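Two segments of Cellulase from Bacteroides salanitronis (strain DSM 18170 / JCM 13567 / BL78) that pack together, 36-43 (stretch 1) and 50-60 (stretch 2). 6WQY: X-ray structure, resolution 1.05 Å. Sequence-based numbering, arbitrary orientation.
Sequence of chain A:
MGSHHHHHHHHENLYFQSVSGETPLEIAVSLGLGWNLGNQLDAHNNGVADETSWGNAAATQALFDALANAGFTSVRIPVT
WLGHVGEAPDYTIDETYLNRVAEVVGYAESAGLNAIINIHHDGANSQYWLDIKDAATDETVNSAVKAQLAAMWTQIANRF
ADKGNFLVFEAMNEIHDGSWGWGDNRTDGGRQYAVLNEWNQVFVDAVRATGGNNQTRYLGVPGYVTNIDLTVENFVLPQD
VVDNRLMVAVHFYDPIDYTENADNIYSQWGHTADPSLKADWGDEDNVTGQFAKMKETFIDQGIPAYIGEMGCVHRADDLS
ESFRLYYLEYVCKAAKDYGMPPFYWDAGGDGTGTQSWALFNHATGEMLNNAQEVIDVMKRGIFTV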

# COMPACT_ATOMS: atom_id res chain seq x y z
N ASN A 36 -3.64 6.46 2.03
CA ASN A 36 -4.51 5.32 1.78
C ASN A 36 -5.96 5.62 2.10
O ASN A 36 -6.27 6.10 3.19
CB ASN A 36 -4.16 4.12 2.68
CG ASN A 36 -2.97 3.32 2.21
OD1 ASN A 36 -3.13 2.36 1.45
ND2 ASN A 36 -1.79 3.68 2.68
N LEU A 37 -6.84 5.28 1.16
CA LEU A 37 -8.29 5.30 1.36
C LEU A 37 -8.70 4.02 2.08
O LEU A 37 -9.15 3.04 1.49
CB LEU A 37 -8.97 5.42 0.00
CG LEU A 37 -10.49 5.55 0.02
CD1 LEU A 37 -10.92 6.86 0.63
CD2 LEU A 37 -11.04 5.38 -1.37
N GLY A 38 -8.47 3.99 3.41
CA GLY A 38 -8.62 2.77 4.17
C GLY A 38 -10.01 2.58 4.76
O GLY A 38 -10.78 3.52 4.93
N ASN A 39 -10.30 1.33 5.12
CA ASN A 39 -11.63 0.94 5.61
C ASN A 39 -12.72 1.45 4.67
O ASN A 39 -13.77 1.93 5.10
CB ASN A 39 -11.88 1.37 7.05
CG ASN A 39 -11.17 0.49 8.06
OD1 ASN A 39 -10.35 -0.33 7.72
ND2 ASN A 39 -11.51 0.67 9.34
N GLN A 40 -12.48 1.30 3.38
CA GLN A 40 -13.32 1.87 2.32
C GLN A 40 -13.63 0.75 1.33
O GLN A 40 -14.38 -0.17 1.68
CB GLN A 40 -12.65 3.11 1.74
CG GLN A 40 -13.60 4.03 1.00
CD GLN A 40 -14.42 4.90 1.93
OE1 GLN A 40 -13.93 5.42 2.92
NE2 GLN A 40 -15.69 5.09 1.59
N LEU A 41 -13.05 0.76 0.13
CA LEU A 41 -13.31 -0.36 -0.79
C LEU A 41 -12.68 -1.66 -0.31
O LEU A 41 -13.01 -2.73 -0.85
CB LEU A 41 -12.88 -0.03 -2.22
CG LEU A 41 -13.64 1.12 -2.87
CD1 LEU A 41 -13.10 1.43 -4.26
CD2 LEU A 41 -15.12 0.85 -2.95
N ASP A 42 -11.80 -1.58 0.69
CA ASP A 42 -11.27 -2.76 1.36
C ASP A 42 -12.26 -3.39 2.34
O ASP A 42 -12.10 -4.57 2.70
CB ASP A 42 -9.94 -2.47 2.08
CG ASP A 42 -9.93 -1.15 2.86
OD1 ASP A 42 -10.37 -0.11 2.33
OD2 ASP A 42 -9.43 -1.18 4.03
N ALA A 43 -13.25 -2.63 2.80
CA ALA A 43 -14.16 -3.12 3.82
C ALA A 43 -15.06 -4.21 3.25
O ALA A 43 -15.47 -4.18 2.09
CB ALA A 43 -15.03 -1.97 4.35
N ASP A 50 -18.16 -4.24 1.03
CA ASP A 50 -19.25 -3.40 1.52
C ASP A 50 -18.60 -2.10 2.02
O ASP A 50 -18.18 -2.00 3.17
CB ASP A 50 -20.02 -4.13 2.61
CG ASP A 50 -21.30 -3.42 3.01
OD1 ASP A 50 -21.40 -2.21 2.79
OD2 ASP A 50 -22.18 -4.11 3.58
N GLU A 51 -18.50 -1.14 1.11
CA GLU A 51 -17.69 0.06 1.30
C GLU A 51 -18.06 0.85 2.54
O GLU A 51 -17.19 1.50 3.14
CB GLU A 51 -17.87 0.94 0.05
CG GLU A 51 -17.09 2.22 0.09
CD GLU A 51 -17.34 3.15 -1.09
OE1 GLU A 51 -18.01 2.76 -2.09
OE2 GLU A 51 -16.83 4.28 -1.02
N THR A 52 -19.33 0.86 2.92
CA THR A 52 -19.78 1.71 4.01
C THR A 52 -19.94 0.94 5.32
O THR A 52 -20.54 1.48 6.26
CB THR A 52 -21.09 2.42 3.64
OG1 THR A 52 -22.09 1.46 3.33
CG2 THR A 52 -20.88 3.32 2.44
N SER A 53 -19.41 -0.28 5.42
CA SER A 53 -19.67 -1.11 6.58
C SER A 53 -18.62 -1.01 7.68
O SER A 53 -18.84 -1.59 8.75
CB SER A 53 -19.81 -2.58 6.15
OG SER A 53 -18.59 -3.13 5.72
N TRP A 54 -17.50 -0.33 7.43
CA TRP A 54 -16.43 -0.21 8.42
C TRP A 54 -16.21 1.25 8.80
O TRP A 54 -15.07 1.74 8.84
CB TRP A 54 -15.12 -0.84 7.95
CG TRP A 54 -15.10 -2.34 7.87
CD1 TRP A 54 -16.13 -3.21 8.12
CD2 TRP A 54 -13.98 -3.14 7.51
NE1 TRP A 54 -15.70 -4.50 7.94
CE2 TRP A 54 -14.38 -4.49 7.55
CE3 TRP A 54 -12.66 -2.85 7.16
CZ2 TRP A 54 -13.51 -5.54 7.26
CZ3 TRP A 54 -11.79 -3.88 6.88
CH2 TRP A 54 -12.22 -5.21 6.93
N GLY A 55 -17.29 1.98 9.05
CA GLY A 55 -17.18 3.27 9.68
C GLY A 55 -17.07 4.47 8.77
O GLY A 55 -16.98 5.60 9.29
N ASN A 56 -17.08 4.29 7.45
CA ASN A 56 -16.99 5.40 6.52
C ASN A 56 -18.22 5.47 5.63
O ASN A 56 -18.77 4.44 5.23
CB ASN A 56 -15.76 5.26 5.63
CG ASN A 56 -14.49 5.46 6.39
OD1 ASN A 56 -14.31 6.52 7.01
ND2 ASN A 56 -13.62 4.47 6.41
N ALA A 57 -18.66 6.69 5.33
CA ALA A 57 -19.60 6.92 4.25
C ALA A 57 -18.85 6.83 2.92
O ALA A 57 -17.61 6.81 2.88
CB ALA A 57 -20.30 8.26 4.42
N ALA A 58 -19.60 6.79 1.83
CA ALA A 58 -19.01 6.58 0.51
C ALA A 58 -18.05 7.70 0.14
O ALA A 58 -18.31 8.88 0.36
CB ALA A 58 -20.12 6.49 -0.53
N ALA A 59 -16.92 7.31 -0.46
CA ALA A 59 -15.91 8.27 -0.89
C ALA A 59 -16.43 9.11 -2.05
O ALA A 59 -17.27 8.66 -2.84
CB ALA A 59 -14.63 7.54 -1.30
N THR A 60 -15.90 10.34 -2.16
CA THR A 60 -16.40 11.33 -3.10
C THR A 60 -15.25 12.07 -3.78
O THR A 60 -14.12 12.07 -3.30
CB THR A 60 -17.21 12.39 -2.36
OG1 THR A 60 -16.33 13.00 -1.40
CG2 THR A 60 -18.42 11.78 -1.66
O HOH W 1 -16.50 1.77 5.76
O HOH W 2 -13.17 3.24 10.04

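What does the amide of Gln 40 do once it reaches stretch 2? Its CA-to-CB bond points sideways, yet the side chain (chi1 t, chi2 p) brings NE2 to two acceptors: Glu 51 OE2 at 3.0 Å and Ala 57 O at 2.9 Å, both nearly straight hydrogen bonds. Ala 59 N also donates to Glu 51 OE2, at 3.1 Å, so one carboxylate oxygen ties the turn at Glu 51 to the later part of its own stretch as well as to Gln 40.

How does Trp 54 receive stretch 1? Ala 43 lies over one face of the indole: its CA sits 3.7 Å from the centroid of the six-membered ring, a CH-pi contact 14° off the normal, and its CB is 3.5 Å from Trp 54 CD2. Asn 39 OD1 approaches the ring edge instead, 3.5 Å from Trp 54 CE3.

What fixes Ala 43 in place? Its carbonyl O accepts a hydrogen bond from Asp 50 N at 2.9 Å, and its own N closes the Gln 40 to Ala 43 turn.

How is the gap near Asn 39 bridged? Asn 56 ND2 donates to Asn 39 O at 2.9 Å, while water 1 donates to that oxygen and to Glu 51 O, and accepts from the backbone N of Trp 54 and Asn 56.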